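Local coordinates for protein beta-galactosidase/beta-glucuronidase (Faecalibacterium prausnitzii L2-6, PDB 6MVF) that binds flavin mononucleotide and is a family 2 glycoside hydrolase, characterised as a beta-glucuronidase of the human gut microbiome, at residues 186-191 with 424-429; 246-251 with 294-299. All coordinates share one frame; numbering follows the deposited sequence.

Interaction 1: 186-191 with 424-429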
# COMPACT_ATOMS: atom_id res chain seq x y z
N THR A 186 16.53 -7.63 -29.67
CA THR A 186 17.23 -6.54 -30.33
C THR A 186 16.22 -5.59 -30.94
O THR A 186 15.67 -5.87 -32.01
CB THR A 186 18.19 -7.08 -31.40
OG1 THR A 186 19.05 -8.06 -30.80
CG2 THR A 186 19.01 -5.97 -32.00
N PRO A 187 15.91 -4.47 -30.29
CA PRO A 187 14.99 -3.49 -30.88
C PRO A 187 15.72 -2.49 -31.76
O PRO A 187 16.78 -1.98 -31.41
CB PRO A 187 14.39 -2.79 -29.65
CG PRO A 187 14.86 -3.61 -28.43
CD PRO A 187 16.15 -4.21 -28.86
N LYS A 188 15.14 -2.20 -32.93
CA LYS A 188 15.74 -1.17 -33.79
C LYS A 188 14.67 -0.28 -34.41
O LYS A 188 13.63 -0.77 -34.87
CB LYS A 188 16.60 -1.77 -34.91
CG LYS A 188 17.87 -2.44 -34.43
CD LYS A 188 18.61 -3.11 -35.57
CE LYS A 188 19.88 -3.82 -35.10
NZ LYS A 188 20.95 -2.86 -34.74
N PRO A 189 14.90 1.03 -34.44
CA PRO A 189 13.97 1.94 -35.12
C PRO A 189 14.00 1.70 -36.62
O PRO A 189 14.99 1.27 -37.19
CB PRO A 189 14.49 3.33 -34.76
CG PRO A 189 15.96 3.11 -34.47
CD PRO A 189 16.03 1.75 -33.82
N THR A 190 12.87 1.97 -37.26
CA THR A 190 12.72 1.81 -38.69
C THR A 190 12.46 3.18 -39.32
O THR A 190 11.96 4.10 -38.67
CB THR A 190 11.56 0.86 -39.02
OG1 THR A 190 10.31 1.50 -38.74
CG2 THR A 190 11.67 -0.43 -38.19
N ALA A 191 12.80 3.30 -40.60
CA ALA A 191 12.63 4.58 -41.27
C ALA A 191 11.19 5.08 -41.17
O ALA A 191 10.97 6.27 -40.91
CB ALA A 191 13.06 4.48 -42.73
N ASP A 424 27.39 -9.46 -29.26
CA ASP A 424 26.50 -8.30 -29.28
C ASP A 424 27.09 -7.23 -30.19
O ASP A 424 27.80 -6.32 -29.74
CB ASP A 424 26.29 -7.75 -27.87
CG ASP A 424 25.43 -6.50 -27.86
OD1 ASP A 424 24.74 -6.21 -28.88
OD2 ASP A 424 25.43 -5.79 -26.83
N PRO A 425 26.80 -7.30 -31.48
CA PRO A 425 27.27 -6.24 -32.39
C PRO A 425 26.48 -4.95 -32.28
O PRO A 425 26.88 -3.95 -32.90
CB PRO A 425 27.10 -6.88 -33.78
CG PRO A 425 26.06 -7.96 -33.60
CD PRO A 425 26.25 -8.47 -32.20
N THR A 426 25.40 -4.92 -31.51
CA THR A 426 24.56 -3.74 -31.38
C THR A 426 25.11 -2.73 -30.38
O THR A 426 24.47 -1.69 -30.16
CB THR A 426 23.13 -4.12 -30.96
OG1 THR A 426 23.10 -4.34 -29.54
CG2 THR A 426 22.63 -5.37 -31.66
N ARG A 427 26.24 -2.99 -29.74
CA ARG A 427 26.77 -2.05 -28.77
C ARG A 427 28.24 -1.75 -29.04
O ARG A 427 28.97 -2.54 -29.64
CB ARG A 427 26.59 -2.56 -27.33
CG ARG A 427 25.13 -2.54 -26.85
CD ARG A 427 25.00 -3.06 -25.44
NE ARG A 427 23.66 -2.85 -24.86
CZ ARG A 427 22.66 -3.72 -24.95
NH1 ARG A 427 22.82 -4.86 -25.62
NH2 ARG A 427 21.50 -3.45 -24.37
N LEU A 428 28.65 -0.56 -28.59
CA LEU A 428 30.03 -0.11 -28.69
C LEU A 428 30.88 -0.68 -27.56
O LEU A 428 30.41 -0.85 -26.43
CB LEU A 428 30.06 1.42 -28.64
CG LEU A 428 29.26 2.06 -29.77
CD1 LEU A 428 29.22 3.54 -29.59
CD2 LEU A 428 29.85 1.68 -31.15
N THR A 429 32.14 -0.98 -27.86
CA THR A 429 33.10 -1.36 -26.83
C THR A 429 33.93 -0.14 -26.43
O THR A 429 34.14 0.78 -27.23
CB THR A 429 34.01 -2.50 -27.29
OG1 THR A 429 34.70 -2.13 -28.48
CG2 THR A 429 33.18 -3.74 -27.58
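Two threonine methyl groups make most of this contact, although both residues carry hydroxyls: CG2 of Thr186 sits 3.7 Å from CG2 of Thr426, and no hydrogen bond joins the two segments. Each threonine offers its methyl toward the other segment and sends its hydroxyl elsewhere. In Thr186 the methyl lies anti to the backbone N, while OG1 hydrogen-bonds to OH of Tyr386, which lines the flavin pocket; the Thr186 side chain is about 8 Å from the bound FMN. Lys188, two residues on, runs extended through chi3 and turns at its last bond, bringing NZ to 4.3 Å from Thr426 CG2, a loose surface approach. The contact thus sets an edge of the beta-sandwich domain, strand 183-189, against the turn that leads from helix 407-423 into strand 428-433 of the TIM barrel. That type I turn, Asp424 to Arg427, is held by Asp424: OD1 accepts from Thr426 N (3.0 Å, from above the carboxylate plane), which makes an Asx turn, and also from Thr426 OG1 (2.6 Å, on the syn lone pair). Threonine suits the place because one branch can bond back to Asp424 while the methyl branch is left to meet Thr186. Arg427 NH1 makes a salt bridge with Asp424 OD2 (3.0 Å), its N-H pointing almost straight at the oxygen (171°) from above the carboxylate plane; OD2 also bonds to Trp394 NE1.

Interaction 2: 246-251 with 294-299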
# COMPACT_ATOMS: atom_id res chain seq x y z
N TRP A 246 13.24 5.17 -26.84
CA TRP A 246 13.90 5.30 -25.54
C TRP A 246 15.03 6.34 -25.60
O TRP A 246 15.86 6.31 -26.51
CB TRP A 246 14.45 3.94 -25.10
CG TRP A 246 15.04 3.94 -23.71
CD1 TRP A 246 14.41 3.57 -22.56
CD2 TRP A 246 16.36 4.34 -23.33
NE1 TRP A 246 15.25 3.71 -21.49
CE2 TRP A 246 16.46 4.19 -21.93
CE3 TRP A 246 17.48 4.81 -24.03
CZ2 TRP A 246 17.62 4.49 -21.22
CZ3 TRP A 246 18.63 5.10 -23.33
CH2 TRP A 246 18.69 4.95 -21.93
N SER A 247 15.06 7.26 -24.63
CA SER A 247 16.22 8.13 -24.44
C SER A 247 16.34 8.44 -22.95
O SER A 247 15.46 8.10 -22.16
CB SER A 247 16.13 9.42 -25.26
OG SER A 247 15.22 10.34 -24.68
N MET A 248 17.46 9.07 -22.56
CA MET A 248 17.66 9.43 -21.15
C MET A 248 16.59 10.41 -20.67
O MET A 248 16.16 10.33 -19.51
CB MET A 248 19.06 10.03 -20.92
CG MET A 248 20.19 9.03 -21.16
SD MET A 248 20.61 8.82 -22.91
CE MET A 248 21.38 10.42 -23.21
N ASP A 249 16.14 11.31 -21.54
CA ASP A 249 15.08 12.24 -21.16
C ASP A 249 13.68 11.61 -21.18
O ASP A 249 12.84 11.97 -20.35
CB ASP A 249 15.14 13.46 -22.08
CG ASP A 249 16.18 14.46 -21.63
OD1 ASP A 249 16.58 14.43 -20.43
OD2 ASP A 249 16.61 15.28 -22.48
N GLU A 250 13.42 10.67 -22.10
CA GLU A 250 12.14 9.95 -22.21
C GLU A 250 12.41 8.45 -22.29
O GLU A 250 12.44 7.87 -23.38
CB GLU A 250 11.36 10.38 -23.45
CG GLU A 250 10.73 11.76 -23.40
CD GLU A 250 9.73 11.98 -24.55
OE1 GLU A 250 8.60 11.40 -24.50
OE2 GLU A 250 10.09 12.70 -25.52
N PRO A 251 12.62 7.79 -21.16
CA PRO A 251 12.98 6.36 -21.21
C PRO A 251 11.77 5.44 -21.43
O PRO A 251 11.42 4.63 -20.57
CB PRO A 251 13.63 6.14 -19.85
CG PRO A 251 12.88 7.10 -18.97
CD PRO A 251 12.75 8.34 -19.80
N THR A 294 23.88 14.78 -28.15
CA THR A 294 23.60 14.78 -26.72
C THR A 294 24.86 14.42 -25.96
O THR A 294 25.12 13.25 -25.68
CB THR A 294 22.48 13.80 -26.36
OG1 THR A 294 21.37 14.00 -27.24
CG2 THR A 294 22.02 13.99 -24.92
N PRO A 295 25.68 15.42 -25.60
CA PRO A 295 26.90 15.10 -24.85
C PRO A 295 26.57 14.35 -23.56
O PRO A 295 25.63 14.71 -22.85
CB PRO A 295 27.52 16.48 -24.58
CG PRO A 295 26.99 17.36 -25.67
CD PRO A 295 25.57 16.85 -25.92
N LEU A 296 27.31 13.27 -23.31
CA LEU A 296 27.15 12.46 -22.09
C LEU A 296 27.94 13.08 -20.95
O LEU A 296 29.18 13.14 -21.00
CB LEU A 296 27.60 11.03 -22.34
CG LEU A 296 26.72 10.20 -23.28
CD1 LEU A 296 27.00 8.72 -23.11
CD2 LEU A 296 25.22 10.50 -23.08
N ARG A 297 27.25 13.54 -19.91
CA ARG A 297 27.87 14.18 -18.76
C ARG A 297 27.33 13.52 -17.49
O ARG A 297 26.15 13.67 -17.15
CB ARG A 297 27.60 15.69 -18.76
CG ARG A 297 28.09 16.42 -20.02
CD ARG A 297 29.62 16.24 -20.22
NE ARG A 297 30.17 16.97 -21.36
CZ ARG A 297 30.63 16.40 -22.48
NH1 ARG A 297 30.61 15.08 -22.63
NH2 ARG A 297 31.11 17.15 -23.46
N GLY A 298 28.18 12.76 -16.81
CA GLY A 298 27.69 12.01 -15.67
C GLY A 298 28.73 11.58 -14.65
O GLY A 298 29.68 12.32 -14.36
N VAL A 299 28.53 10.39 -14.08
CA VAL A 299 29.23 9.97 -12.87
C VAL A 299 29.46 8.46 -12.95
O VAL A 299 28.87 7.75 -13.75
CB VAL A 299 28.43 10.35 -11.59
CG1 VAL A 299 28.12 11.82 -11.55
CG2 VAL A 299 27.13 9.58 -11.51
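Met248 reaches from a loop of the beta-sandwich domain to the start of a TIM-barrel strand, and its terminal methyl alone makes the contact. CE lies 3.8 Å from Leu296 CD2 and 4.0 Å from Thr294 CG2, so one carbon serves two partners on strand 292-300. This strand belongs to the parallel barrel sheet, between strands 331-334 and 529-532. The shape of the methionine decides where the methyl goes: CG leaves beside the backbone N, and two bends, chi2 81° and chi3 71°, then steer CE sidelong toward both partners at the cost of length. A flexible, unbranched side chain suits a place where the backbones stay well apart, the nearest CA atoms, Met248 and Thr294, being 9.7 Å from each other. Thr294 meets it tip to tip through its methyl, which is anti to the backbone N, whereas its hydroxyl turns to the carbonyl oxygen of Glu292. Leu296 crosses Met248 at about a right angle and offers the CD2 branch. Ile289 of strand 286-289 touches both Met248 and Thr294, and Ala353 of strand 353-357 touches Met248 and Leu296, so the Met248 side chain also packs against apolar residues of two neighbouring strands. The loop that presents Met248 is tied to itself by Ser247, whose OG accepts from Glu250 N, three residues ahead, at 3.2 Å (an ST motif), and by a backbone bond from Ser247 N to Glu250 O. Beyond Leu296, Arg297 turns back along its own strand: one face of its guanidinium lies over Pro295 CB, NH2 bonds to Phe521 O, and NH1 bonds to Ile527 O and also donates to Leu296 O at 2.9 Å, from above the carbonyl plane.

From the N terminus, the chain first passes strand 183-189, where interaction 1 begins, then the loop 246-251 and strand 292-300, which interaction 2 joins across 42 residues rich in strand. It goes on round the barrel to residues 424-429, where interaction 1 closes a much longer loop of 232 residues. The shorter loop therefore lies wholly within the longer one, and the two do not cross. Both bring the beta-sandwich domain against the TIM barrel, at strand 292-300 and just ahead of strand 428-433 of the same barrel sheet. Their centres are about 17 Å apart and their nearest atoms about 8 Å, without touching; interaction 1 is at the surface and interaction 2 is buried.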